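Local coordinates for protein farnesyl pyrophosphate synthetase (Staphylococcus aureus, PDB 5H9D) that probably catalyses the metal-dependent elongation of allylic diphosphates with isopentenyl units to make heptaprenyl diphosphate, at residues G198-M203 against L288-N293; K249-Q254 against F264-Q269; N293-L298 against S305-L310. All coordinates share one frame; numbering follows the deposited sequence.

Contact 1 (G198-M203 against L288-N293); sequences GHYIGM and LSKALN
Y200 turns its ring toward K290, and this pair carries most of the contact between helices 188-215 and 276-296 of the all-helical isoprenoid synthase fold. The two short segments are close to antiparallel, at 157°, and their axes come within 8.2 Å; the small A291 sits where the backbones come closest. With CG of Y200 anti to the carbonyl carbon and beside the backbone N (chi1 -64°), the ring is directed to K290 on the partner helix. CB of K290 lies above one face of it as a CH-pi contact, 3.7 Å from the centroid of the Y200 ring and 24° off its normal, displaced toward the CD2 and CE2 rim. From there the aliphatic chain of K290 continues along the same face, and its CD reaches 3.8 Å from CZ of Y200. At the root of the tyrosine the packing changes character: CB of Y200 meets CB of A291, and the CA atoms of these two residues are 5.7 Å apart. Y200 and K290 each also pack on an aromatic side chain of the peptide bound in the assembly, which lies along this edge of the helix pair, and a basic side chain of that peptide comes near NZ of K290. The next residue, I201, reaches A291 with the end of its longer branch and also touches T311 of helix 302-315, thereby tying a third helix to the pair. The touch on A291 puts I201 CD1 4.3 Å from A291 CB.

Contact 2 (K249-Q254 against F264-Q269); sequences KLKIEQ and FEECIQ
K251 has the most surface buried here, and it meets two neighbours with different parts of its chain. Its CG stands anti to the backbone N (chi1 -173°), which sends the methylenes straight out toward helix 261-272, where K251 CG rests 3.8 Å from SG of C267. Only at the last torsion does the chain bend (chi4 60°); the lysine and glutamate side chains of K251 and E266 cross at about a right angle, which brings NZ to the carboxylate. The salt bridge runs from K251 NZ to E266 OE1 at 3.3 Å, rather long, and the other oxygen, OE2, lies farther from the same nitrogen. A second and stronger partner is E263, whose OE1 also forms a salt bridge with K251 NZ; two carboxylates from one helix thus share a single lysine, an arrangement that would probably stabilise its positive charge. These helices, 246-253 and 261-272, follow one another in the chain as a helical hairpin at the periphery of the isoprenoid synthase fold, antiparallel in sense but splayed, at 142°, with segment axes 11.1 Å apart. At that spacing the side chains, not the backbones, have to bridge the gap. C267, itself buried, does so beside the charged pair, its CB directed toward the facing helix. L229 of helix 227-230 packs against C267 as well, and S154, in a loop, against I252. The end of the isoleucine's longer branch meets the sulfur, with I252 CD1 3.6 Å from C267 SG.

Contact 3 (N293-L298 against S305-L310); sequences NLISEL and SLLLSL
I295 overlaps two consecutive leucines, L307 and L308, with different methyl groups. The contact closes a helical hairpin near the C-terminus of the isoprenoid synthase fold, in which helix 276-296 ends and helix 302-315 returns roughly antiparallel to it after a short connection. CB of I295 is directed toward the second helix, and the two branches divide the work. CG1 is anti to the carbonyl carbon (chi1 -65°), and the longer branch carries CD1 across the side chain of L307, at 4.0 Å from L307 CG. The side chains of I295 and L308 run past each other in opposite directions, with I295 CG2 3.7 Å from L308 CG. I197 of helix 188-215 packs on I295 as well, which joins the hairpin to that helix. L307 faces a further helix: F47 and L50 of helix 43-51 touch its side chain. Its CG is anti to the backbone N (chi1 -166°), and this lets CD2 meet CG2 of I295 and also reach L298. The last of these residues belongs to the turn after the helix, two positions beyond S296, yet its side chain folds back to the pair and meets L307 at about a right angle. Polar atoms of this helix end are held nearby: NZ of K304 hydrogen-bonds to the carbonyl oxygens of S296 and L298, spanning the connection. The touch between L298 and L307 is made by methyl groups, L298 CD1 and L307 CD2, 4.1 Å apart.

How the contacts relate
Contacts 1 and 3 are neighbours, their centres 10 Å apart, and they share N293 and helix 276-296: that helix meets helix 188-215 in contact 1 and, one turn later, helix 302-315 in contact 3. L292 packs on L308, and Y200 on L294, so the two contacts join into one packing of three helices. Contact 2 lies far off, its centre 31 Å from contact 1 and 40 Å from contact 3, in the small hairpin of helices 246-253 and 261-272. In sequence that hairpin falls between the two segments of contact 1; helix 276-296, next after helix 261-272, leads from it back to the body, where helix 302-315 then packs against it.

Contact 1 (G198-M203 against L288-N293)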
ATOM      1  N   GLY A 198      12.947  -0.299 -14.888  1.00 50.28           N
ATOM      2  CA  GLY A 198      12.245  -0.772 -13.712  1.00 49.11           C
ATOM      3  C   GLY A 198      10.875  -1.353 -14.024  1.00 49.38           C
ATOM      4  O   GLY A 198      10.495  -2.389 -13.489  1.00 47.59           O
ATOM      5  N   HIS A 199      10.116  -0.683 -14.884  1.00 49.36           N
ATOM      6  CA  HIS A 199       8.808  -1.194 -15.232  1.00 49.97           C
ATOM      7  C   HIS A 199       8.887  -2.577 -15.869  1.00 49.80           C
ATOM      8  O   HIS A 199       8.079  -3.437 -15.531  1.00 48.06           O
ATOM      9  CB  HIS A 199       8.078  -0.212 -16.149  1.00 51.68           C
ATOM     10  CG  HIS A 199       6.886  -0.799 -16.834  1.00 49.93           C
ATOM     11  ND1 HIS A 199       6.984  -1.532 -17.993  1.00 53.20           N
ATOM     12  CD2 HIS A 199       5.583  -0.818 -16.493  1.00 51.13           C
ATOM     13  CE1 HIS A 199       5.793  -1.981 -18.336  1.00 50.83           C
ATOM     14  NE2 HIS A 199       4.925  -1.560 -17.439  1.00 49.24           N
ATOM     15  N   TYR A 200       9.846  -2.795 -16.777  1.00 51.56           N
ATOM     16  CA  TYR A 200      10.011  -4.122 -17.425  1.00 53.60           C
ATOM     17  C   TYR A 200      10.455  -5.210 -16.426  1.00 53.11           C
ATOM     18  O   TYR A 200      10.017  -6.352 -16.524  1.00 53.29           O
ATOM     19  CB  TYR A 200      11.031  -4.103 -18.596  1.00 53.47           C
ATOM     20  CG  TYR A 200      10.663  -3.243 -19.794  1.00 55.52           C
ATOM     21  CD1 TYR A 200       9.334  -3.079 -20.181  1.00 56.33           C
ATOM     22  CD2 TYR A 200      11.650  -2.629 -20.562  1.00 56.64           C
ATOM     23  CE1 TYR A 200       8.996  -2.334 -21.295  1.00 56.48           C
ATOM     24  CE2 TYR A 200      11.327  -1.886 -21.682  1.00 58.20           C
ATOM     25  CZ  TYR A 200       9.991  -1.743 -22.048  1.00 59.25           C
ATOM     26  OH  TYR A 200       9.651  -1.044 -23.188  1.00 58.39           O
ATOM     27  N   ILE A 201      11.332  -4.860 -15.485  1.00 51.73           N
ATOM     28  CA  ILE A 201      11.779  -5.823 -14.495  1.00 50.33           C
ATOM     29  C   ILE A 201      10.581  -6.237 -13.664  1.00 51.27           C
ATOM     30  O   ILE A 201      10.401  -7.414 -13.392  1.00 50.26           O
ATOM     31  CB  ILE A 201      12.868  -5.218 -13.586  1.00 51.95           C
ATOM     32  CG1 ILE A 201      14.236  -5.485 -14.218  1.00 48.31           C
ATOM     33  CG2 ILE A 201      12.742  -5.767 -12.117  1.00 50.38           C
ATOM     34  CD1 ILE A 201      15.120  -4.291 -14.204  1.00 46.47           C
ATOM     35  N   GLY A 202       9.761  -5.255 -13.282  1.00 51.87           N
ATOM     36  CA  GLY A 202       8.564  -5.507 -12.499  1.00 52.10           C
ATOM     37  C   GLY A 202       7.553  -6.415 -13.180  1.00 53.66           C
ATOM     38  O   GLY A 202       6.935  -7.240 -12.519  1.00 55.52           O
ATOM     39  N   MET A 203       7.357  -6.262 -14.487  1.00 54.06           N
ATOM     40  CA  MET A 203       6.419  -7.116 -15.224  1.00 54.91           C
ATOM     41  C   MET A 203       6.961  -8.540 -15.233  1.00 55.64           C
ATOM     42  O   MET A 203       6.234  -9.502 -14.951  1.00 57.29           O
ATOM     43  CB  MET A 203       6.241  -6.619 -16.670  1.00 54.02           C
ATOM     44  CG  MET A 203       5.602  -5.220 -16.781  1.00 52.04           C
ATOM     45  SD  MET A 203       3.872  -5.188 -16.325  1.00 55.13           S
ATOM     46  CE  MET A 203       3.170  -6.356 -17.504  1.00 47.72           C
ATOM     47  N   LEU A 288      12.472  -9.256 -19.804  1.00 54.99           N
ATOM     48  CA  LEU A 288      13.803  -9.052 -19.256  1.00 55.74           C
ATOM     49  C   LEU A 288      14.804  -8.493 -20.291  1.00 56.47           C
ATOM     50  O   LEU A 288      15.649  -7.677 -19.957  1.00 55.84           O
ATOM     51  CB  LEU A 288      14.309 -10.366 -18.668  1.00 58.11           C
ATOM     52  CG  LEU A 288      13.962 -10.636 -17.191  1.00 60.77           C
ATOM     53  CD1 LEU A 288      14.504 -11.989 -16.768  1.00 58.09           C
ATOM     54  CD2 LEU A 288      14.560  -9.533 -16.306  1.00 59.42           C
ATOM     55  N   SER A 289      14.706  -8.941 -21.547  1.00 56.35           N
ATOM     56  CA  SER A 289      15.572  -8.445 -22.612  1.00 55.81           C
ATOM     57  C   SER A 289      15.215  -6.987 -22.845  1.00 56.55           C
ATOM     58  O   SER A 289      16.083  -6.141 -22.979  1.00 57.49           O
ATOM     59  CB  SER A 289      15.338  -9.211 -23.907  1.00 54.42           C
ATOM     60  OG  SER A 289      15.542 -10.590 -23.716  1.00 53.13           O
ATOM     61  N   LYS A 290      13.935  -6.678 -22.905  1.00 57.05           N
ATOM     62  CA  LYS A 290      13.578  -5.289 -23.105  1.00 60.15           C
ATOM     63  C   LYS A 290      14.291  -4.461 -22.044  1.00 61.88           C
ATOM     64  O   LYS A 290      14.655  -3.305 -22.287  1.00 63.74           O
ATOM     65  CB  LYS A 290      12.055  -5.070 -23.009  1.00 60.15           C
ATOM     66  CG  LYS A 290      11.343  -5.040 -24.360  1.00 60.78           C
ATOM     67  CD  LYS A 290       9.839  -4.898 -24.177  1.00 65.17           C
ATOM     68  CE  LYS A 290       9.133  -4.625 -25.484  1.00 66.82           C
ATOM     69  NZ  LYS A 290       9.696  -3.408 -26.159  1.00 69.55           N
ATOM     70  N   ALA A 291      14.515  -5.048 -20.871  1.00 61.83           N
ATOM     71  CA  ALA A 291      15.166  -4.293 -19.808  1.00 62.16           C
ATOM     72  C   ALA A 291      16.674  -4.267 -19.990  1.00 62.28           C
ATOM     73  O   ALA A 291      17.298  -3.232 -19.788  1.00 62.37           O
ATOM     74  CB  ALA A 291      14.797  -4.863 -18.436  1.00 61.75           C
ATOM     75  N   LEU A 292      17.257  -5.402 -20.376  1.00 63.42           N
ATOM     76  CA  LEU A 292      18.703  -5.496 -20.592  1.00 63.61           C
ATOM     77  C   LEU A 292      19.175  -4.626 -21.749  1.00 64.48           C
ATOM     78  O   LEU A 292      20.270  -4.090 -21.721  1.00 63.00           O
ATOM     79  CB  LEU A 292      19.091  -6.947 -20.813  1.00 61.67           C
ATOM     80  CG  LEU A 292      19.075  -7.616 -19.440  1.00 62.54           C
ATOM     81  CD1 LEU A 292      18.971  -9.107 -19.550  1.00 63.36           C
ATOM     82  CD2 LEU A 292      20.349  -7.230 -18.713  1.00 63.94           C
ATOM     83  N   ASN A 293      18.331  -4.475 -22.761  1.00 66.67           N
ATOM     84  CA  ASN A 293      18.670  -3.638 -23.901  1.00 68.86           C
ATOM     85  C   ASN A 293      18.883  -2.200 -23.413  1.00 68.13           C
ATOM     86  O   ASN A 293      19.896  -1.565 -23.719  1.00 70.45           O
ATOM     87  CB  ASN A 293      17.552  -3.686 -24.962  1.00 70.49           C
ATOM     88  CG  ASN A 293      17.732  -2.634 -26.049  1.00 72.84           C
ATOM     89  OD1 ASN A 293      18.769  -2.588 -26.728  1.00 74.13           O
ATOM     90  ND2 ASN A 293      16.729  -1.775 -26.215  1.00 72.81           N
TER

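Contact 2 (K249-Q254 against F264-Q269)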
ATOM      1  N   LYS A 249     -10.638 -24.715 -21.030  1.00 79.14           N
ATOM      2  CA  LYS A 249     -11.355 -23.456 -20.929  1.00 79.17           C
ATOM      3  C   LYS A 249     -12.724 -23.659 -20.260  1.00 79.81           C
ATOM      4  O   LYS A 249     -13.141 -22.879 -19.405  1.00 80.11           O
ATOM      5  CB  LYS A 249     -11.527 -22.823 -22.312  1.00 77.76           C
ATOM      6  CG  LYS A 249     -12.199 -21.463 -22.255  1.00 76.78           C
ATOM      7  CD  LYS A 249     -12.218 -20.777 -23.599  1.00 77.10           C
ATOM      8  CE  LYS A 249     -12.993 -19.471 -23.509  1.00 78.41           C
ATOM      9  NZ  LYS A 249     -13.086 -18.787 -24.833  1.00 80.79           N
ATOM     10  N   LEU A 250     -13.424 -24.716 -20.642  1.00 79.94           N
ATOM     11  CA  LEU A 250     -14.726 -24.994 -20.053  1.00 79.69           C
ATOM     12  C   LEU A 250     -14.484 -25.517 -18.646  1.00 78.25           C
ATOM     13  O   LEU A 250     -15.297 -25.329 -17.744  1.00 78.17           O
ATOM     14  CB  LEU A 250     -15.466 -26.026 -20.908  1.00 81.78           C
ATOM     15  CG  LEU A 250     -15.514 -25.620 -22.396  1.00 82.27           C
ATOM     16  CD1 LEU A 250     -15.578 -26.852 -23.312  1.00 80.58           C
ATOM     17  CD2 LEU A 250     -16.703 -24.673 -22.597  1.00 81.52           C
ATOM     18  N   LYS A 251     -13.334 -26.144 -18.455  1.00 77.32           N
ATOM     19  CA  LYS A 251     -12.987 -26.686 -17.156  1.00 77.44           C
ATOM     20  C   LYS A 251     -12.718 -25.552 -16.172  1.00 76.65           C
ATOM     21  O   LYS A 251     -12.830 -25.728 -14.951  1.00 76.08           O
ATOM     22  CB  LYS A 251     -11.770 -27.601 -17.282  1.00 77.79           C
ATOM     23  CG  LYS A 251     -11.441 -28.347 -16.005  1.00 80.68           C
ATOM     24  CD  LYS A 251     -10.543 -29.543 -16.305  1.00 83.28           C
ATOM     25  CE  LYS A 251     -10.031 -30.190 -15.022  1.00 84.15           C
ATOM     26  NZ  LYS A 251     -11.159 -30.663 -14.171  1.00 86.06           N
ATOM     27  N   ILE A 252     -12.376 -24.385 -16.717  1.00 75.94           N
ATOM     28  CA  ILE A 252     -12.102 -23.202 -15.907  1.00 75.23           C
ATOM     29  C   ILE A 252     -13.363 -22.362 -15.737  1.00 74.72           C
ATOM     30  O   ILE A 252     -13.561 -21.750 -14.697  1.00 73.24           O
ATOM     31  CB  ILE A 252     -10.957 -22.353 -16.526  1.00 74.98           C
ATOM     32  CG1 ILE A 252      -9.629 -23.126 -16.406  1.00 75.36           C
ATOM     33  CG2 ILE A 252     -10.847 -20.992 -15.821  1.00 75.14           C
ATOM     34  CD1 ILE A 252      -9.204 -23.429 -14.970  1.00 71.84           C
ATOM     35  N   GLU A 253     -14.213 -22.351 -16.758  1.00 75.10           N
ATOM     36  CA  GLU A 253     -15.465 -21.614 -16.700  1.00 75.58           C
ATOM     37  C   GLU A 253     -16.339 -22.101 -15.550  1.00 74.82           C
ATOM     38  O   GLU A 253     -17.127 -21.338 -15.015  1.00 74.65           O
ATOM     39  CB  GLU A 253     -16.293 -21.792 -17.984  1.00 78.15           C
ATOM     40  CG  GLU A 253     -15.842 -21.059 -19.240  1.00 80.20           C
ATOM     41  CD  GLU A 253     -16.939 -21.050 -20.310  1.00 82.86           C
ATOM     42  OE1 GLU A 253     -17.839 -21.928 -20.259  1.00 83.77           O
ATOM     43  OE2 GLU A 253     -16.901 -20.172 -21.206  1.00 84.11           O
ATOM     44  N   GLN A 254     -16.222 -23.374 -15.190  1.00 75.01           N
ATOM     45  CA  GLN A 254     -17.055 -23.936 -14.125  1.00 74.76           C
ATOM     46  C   GLN A 254     -16.386 -23.906 -12.774  1.00 74.51           C
ATOM     47  O   GLN A 254     -16.934 -24.446 -11.810  1.00 75.90           O
ATOM     48  CB  GLN A 254     -17.403 -25.407 -14.401  1.00 75.38           C
ATOM     49  CG  GLN A 254     -17.794 -25.767 -15.819  1.00 78.09           C
ATOM     50  CD  GLN A 254     -19.032 -25.043 -16.299  1.00 78.21           C
ATOM     51  OE1 GLN A 254     -20.097 -25.150 -15.699  1.00 79.12           O
ATOM     52  NE2 GLN A 254     -18.896 -24.300 -17.391  1.00 79.37           N
ATOM     53  N   PHE A 264      -9.700 -28.757  -8.740  1.00 89.45           N
ATOM     54  CA  PHE A 264      -8.584 -27.842  -8.657  1.00 89.66           C
ATOM     55  C   PHE A 264      -7.287 -28.609  -8.917  1.00 91.34           C
ATOM     56  O   PHE A 264      -6.506 -28.259  -9.808  1.00 91.32           O
ATOM     57  CB  PHE A 264      -8.548 -27.215  -7.274  1.00 87.87           C
ATOM     58  CG  PHE A 264      -9.380 -25.987  -7.155  1.00 86.58           C
ATOM     59  CD1 PHE A 264      -8.995 -24.816  -7.791  1.00 85.51           C
ATOM     60  CD2 PHE A 264     -10.538 -25.986  -6.397  1.00 85.81           C
ATOM     61  CE1 PHE A 264      -9.749 -23.661  -7.670  1.00 85.27           C
ATOM     62  CE2 PHE A 264     -11.300 -24.833  -6.271  1.00 85.72           C
ATOM     63  CZ  PHE A 264     -10.904 -23.668  -6.908  1.00 85.23           C
ATOM     64  N   GLU A 265      -7.049 -29.650  -8.124  1.00 92.71           N
ATOM     65  CA  GLU A 265      -5.853 -30.463  -8.304  1.00 93.75           C
ATOM     66  C   GLU A 265      -5.723 -30.808  -9.785  1.00 93.26           C
ATOM     67  O   GLU A 265      -4.657 -30.647 -10.377  1.00 93.80           O
ATOM     68  CB  GLU A 265      -5.961 -31.752  -7.485  1.00 95.36           C
ATOM     69  CG  GLU A 265      -5.541 -31.634  -6.024  1.00 97.52           C
ATOM     70  CD  GLU A 265      -4.109 -32.114  -5.787  1.00 99.41           C
ATOM     71  OE1 GLU A 265      -3.708 -32.228  -4.604  1.00 99.39           O
ATOM     72  OE2 GLU A 265      -3.390 -32.374  -6.783  1.00 99.75           O
ATOM     73  N   GLU A 266      -6.820 -31.271 -10.381  1.00 92.47           N
ATOM     74  CA  GLU A 266      -6.823 -31.642 -11.789  1.00 91.31           C
ATOM     75  C   GLU A 266      -6.317 -30.495 -12.663  1.00 89.86           C
ATOM     76  O   GLU A 266      -5.479 -30.702 -13.541  1.00 88.58           O
ATOM     77  CB  GLU A 266      -8.235 -32.065 -12.228  1.00 92.68           C
ATOM     78  CG  GLU A 266      -8.306 -33.516 -12.703  1.00 94.41           C
ATOM     79  CD  GLU A 266      -9.188 -33.705 -13.937  1.00 95.90           C
ATOM     80  OE1 GLU A 266      -8.968 -32.986 -14.939  1.00 96.54           O
ATOM     81  OE2 GLU A 266     -10.089 -34.578 -13.909  1.00 95.95           O
ATOM     82  N   CYS A 267      -6.831 -29.290 -12.407  1.00 88.77           N
ATOM     83  CA  CYS A 267      -6.439 -28.092 -13.147  1.00 87.81           C
ATOM     84  C   CYS A 267      -4.981 -27.719 -12.954  1.00 86.60           C
ATOM     85  O   CYS A 267      -4.256 -27.555 -13.926  1.00 85.90           O
ATOM     86  CB  CYS A 267      -7.311 -26.899 -12.752  1.00 88.24           C
ATOM     87  SG  CYS A 267      -8.861 -26.814 -13.653  1.00 90.35           S
ATOM     88  N   ILE A 268      -4.551 -27.575 -11.706  1.00 85.49           N
ATOM     89  CA  ILE A 268      -3.163 -27.223 -11.467  1.00 85.68           C
ATOM     90  C   ILE A 268      -2.222 -28.333 -11.950  1.00 86.32           C
ATOM     91  O   ILE A 268      -1.059 -28.083 -12.248  1.00 86.58           O
ATOM     92  CB  ILE A 268      -2.910 -26.863  -9.961  1.00 85.08           C
ATOM     93  CG1 ILE A 268      -1.694 -27.617  -9.423  1.00 83.95           C
ATOM     94  CG2 ILE A 268      -4.164 -27.101  -9.135  1.00 82.67           C
ATOM     95  CD1 ILE A 268      -1.318 -27.205  -8.001  1.00 83.43           C
ATOM     96  N   GLN A 269      -2.739 -29.552 -12.068  1.00 87.06           N
ATOM     97  CA  GLN A 269      -1.927 -30.683 -12.536  1.00 86.97           C
ATOM     98  C   GLN A 269      -1.794 -30.681 -14.047  1.00 86.29           C
ATOM     99  O   GLN A 269      -0.862 -31.253 -14.580  1.00 85.38           O
ATOM    100  CB  GLN A 269      -2.546 -32.017 -12.105  1.00 87.35           C
ATOM    101  CG  GLN A 269      -1.563 -32.959 -11.427  1.00 88.32           C
ATOM    102  CD  GLN A 269      -1.033 -32.391 -10.116  1.00 89.31           C
ATOM    103  OE1 GLN A 269      -1.794 -32.166  -9.166  1.00 88.55           O
ATOM    104  NE2 GLN A 269       0.277 -32.146 -10.060  1.00 88.59           N
TER

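Contact 3 (N293-L298 against S305-L310)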
ATOM      1  N   ASN A 293      18.331  -4.475 -22.761  1.00 66.67           N
ATOM      2  CA  ASN A 293      18.670  -3.638 -23.901  1.00 68.86           C
ATOM      3  C   ASN A 293      18.883  -2.200 -23.413  1.00 68.13           C
ATOM      4  O   ASN A 293      19.896  -1.565 -23.719  1.00 70.45           O
ATOM      5  CB  ASN A 293      17.552  -3.686 -24.962  1.00 70.49           C
ATOM      6  CG  ASN A 293      17.732  -2.634 -26.049  1.00 72.84           C
ATOM      7  OD1 ASN A 293      18.769  -2.588 -26.728  1.00 74.13           O
ATOM      8  ND2 ASN A 293      16.729  -1.775 -26.215  1.00 72.81           N
ATOM      9  N   LEU A 294      17.927  -1.700 -22.646  1.00 66.27           N
ATOM     10  CA  LEU A 294      17.986  -0.350 -22.106  1.00 64.14           C
ATOM     11  C   LEU A 294      19.086  -0.156 -21.069  1.00 63.99           C
ATOM     12  O   LEU A 294      19.558   0.960 -20.872  1.00 64.49           O
ATOM     13  CB  LEU A 294      16.646   0.005 -21.464  1.00 61.64           C
ATOM     14  CG  LEU A 294      15.467   0.330 -22.377  1.00 60.93           C
ATOM     15  CD1 LEU A 294      14.237   0.527 -21.534  1.00 57.73           C
ATOM     16  CD2 LEU A 294      15.756   1.605 -23.160  1.00 60.69           C
ATOM     17  N   ILE A 295      19.497  -1.227 -20.401  1.00 62.49           N
ATOM     18  CA  ILE A 295      20.497  -1.066 -19.366  1.00 63.45           C
ATOM     19  C   ILE A 295      21.818  -0.823 -20.058  1.00 65.20           C
ATOM     20  O   ILE A 295      22.701  -0.103 -19.564  1.00 66.89           O
ATOM     21  CB  ILE A 295      20.562  -2.327 -18.415  1.00 61.35           C
ATOM     22  CG1 ILE A 295      19.247  -2.471 -17.650  1.00 60.66           C
ATOM     23  CG2 ILE A 295      21.714  -2.189 -17.399  1.00 60.08           C
ATOM     24  CD1 ILE A 295      19.157  -3.710 -16.799  1.00 59.63           C
ATOM     25  N   SER A 296      21.931  -1.411 -21.234  1.00 66.35           N
ATOM     26  CA  SER A 296      23.135  -1.299 -22.028  1.00 66.93           C
ATOM     27  C   SER A 296      23.303   0.115 -22.513  1.00 66.36           C
ATOM     28  O   SER A 296      24.391   0.658 -22.474  1.00 67.36           O
ATOM     29  CB  SER A 296      23.050  -2.273 -23.179  1.00 67.71           C
ATOM     30  OG  SER A 296      22.886  -3.579 -22.652  1.00 72.19           O
ATOM     31  N   GLU A 297      22.211   0.723 -22.939  1.00 65.60           N
ATOM     32  CA  GLU A 297      22.263   2.089 -23.403  1.00 66.09           C
ATOM     33  C   GLU A 297      22.639   3.087 -22.295  1.00 66.43           C
ATOM     34  O   GLU A 297      22.551   4.299 -22.486  1.00 67.42           O
ATOM     35  CB  GLU A 297      20.918   2.441 -24.038  1.00 67.90           C
ATOM     36  CG  GLU A 297      20.679   1.689 -25.350  1.00 71.54           C
ATOM     37  CD  GLU A 297      19.239   1.765 -25.858  1.00 75.57           C
ATOM     38  OE1 GLU A 297      18.585   2.834 -25.719  1.00 76.07           O
ATOM     39  OE2 GLU A 297      18.770   0.743 -26.423  1.00 77.51           O
ATOM     40  N   LEU A 298      23.062   2.584 -21.137  1.00 66.19           N
ATOM     41  CA  LEU A 298      23.461   3.450 -20.021  1.00 66.75           C
ATOM     42  C   LEU A 298      24.996   3.473 -19.876  1.00 68.89           C
ATOM     43  O   LEU A 298      25.674   2.514 -20.241  1.00 69.15           O
ATOM     44  CB  LEU A 298      22.855   2.952 -18.696  1.00 64.71           C
ATOM     45  CG  LEU A 298      21.401   3.253 -18.280  1.00 64.28           C
ATOM     46  CD1 LEU A 298      20.996   2.320 -17.147  1.00 60.23           C
ATOM     47  CD2 LEU A 298      21.253   4.720 -17.844  1.00 60.67           C
ATOM     48  N   SER A 305      27.150  -2.322 -14.084  1.00 65.15           N
ATOM     49  CA  SER A 305      27.498  -3.736 -13.951  1.00 64.20           C
ATOM     50  C   SER A 305      26.630  -4.423 -12.897  1.00 63.97           C
ATOM     51  O   SER A 305      26.360  -5.629 -12.969  1.00 64.10           O
ATOM     52  CB  SER A 305      28.968  -3.907 -13.541  1.00 64.33           C
ATOM     53  OG  SER A 305      29.871  -3.492 -14.545  1.00 66.43           O
ATOM     54  N   LEU A 306      26.213  -3.654 -11.898  1.00 64.18           N
ATOM     55  CA  LEU A 306      25.399  -4.188 -10.812  1.00 63.17           C
ATOM     56  C   LEU A 306      23.964  -4.351 -11.233  1.00 61.36           C
ATOM     57  O   LEU A 306      23.334  -5.330 -10.903  1.00 61.21           O
ATOM     58  CB  LEU A 306      25.508  -3.291  -9.570  1.00 64.95           C
ATOM     59  CG  LEU A 306      26.817  -3.475  -8.767  1.00 65.17           C
ATOM     60  CD1 LEU A 306      27.004  -2.362  -7.750  1.00 63.57           C
ATOM     61  CD2 LEU A 306      26.785  -4.827  -8.083  1.00 65.21           C
ATOM     62  N   LEU A 307      23.453  -3.388 -11.980  1.00 61.44           N
ATOM     63  CA  LEU A 307      22.087  -3.461 -12.468  1.00 61.25           C
ATOM     64  C   LEU A 307      22.017  -4.642 -13.441  1.00 62.15           C
ATOM     65  O   LEU A 307      21.097  -5.450 -13.344  1.00 63.22           O
ATOM     66  CB  LEU A 307      21.721  -2.140 -13.150  1.00 59.74           C
ATOM     67  CG  LEU A 307      20.294  -1.726 -13.510  1.00 57.69           C
ATOM     68  CD1 LEU A 307      19.381  -1.809 -12.332  1.00 53.22           C
ATOM     69  CD2 LEU A 307      20.351  -0.285 -14.043  1.00 56.92           C
ATOM     70  N   LEU A 308      22.991  -4.752 -14.355  1.00 62.54           N
ATOM     71  CA  LEU A 308      23.037  -5.864 -15.317  1.00 64.29           C
ATOM     72  C   LEU A 308      23.032  -7.198 -14.572  1.00 65.48           C
ATOM     73  O   LEU A 308      22.292  -8.118 -14.915  1.00 65.38           O
ATOM     74  CB  LEU A 308      24.290  -5.788 -16.200  1.00 63.65           C
ATOM     75  CG  LEU A 308      24.250  -4.874 -17.433  1.00 64.11           C
ATOM     76  CD1 LEU A 308      25.656  -4.363 -17.736  1.00 65.38           C
ATOM     77  CD2 LEU A 308      23.697  -5.614 -18.614  1.00 62.69           C
ATOM     78  N   SER A 309      23.871  -7.286 -13.550  1.00 66.88           N
ATOM     79  CA  SER A 309      23.955  -8.477 -12.718  1.00 67.60           C
ATOM     80  C   SER A 309      22.624  -8.756 -11.997  1.00 68.40           C
ATOM     81  O   SER A 309      22.095  -9.860 -12.056  1.00 69.15           O
ATOM     82  CB  SER A 309      25.064  -8.289 -11.690  1.00 66.40           C
ATOM     83  OG  SER A 309      25.125  -9.399 -10.822  1.00 68.07           O
ATOM     84  N   LEU A 310      22.093  -7.752 -11.307  1.00 69.01           N
ATOM     85  CA  LEU A 310      20.838  -7.909 -10.591  1.00 70.09           C
ATOM     86  C   LEU A 310      19.683  -8.219 -11.551  1.00 70.21           C
ATOM     87  O   LEU A 310      18.836  -9.047 -11.261  1.00 70.20           O
ATOM     88  CB  LEU A 310      20.521  -6.649  -9.774  1.00 70.28           C
ATOM     89  CG  LEU A 310      19.166  -6.631  -9.031  1.00 73.25           C
ATOM     90  CD1 LEU A 310      19.127  -7.742  -7.973  1.00 71.86           C
ATOM     91  CD2 LEU A 310      18.940  -5.272  -8.367  1.00 72.89           C
TER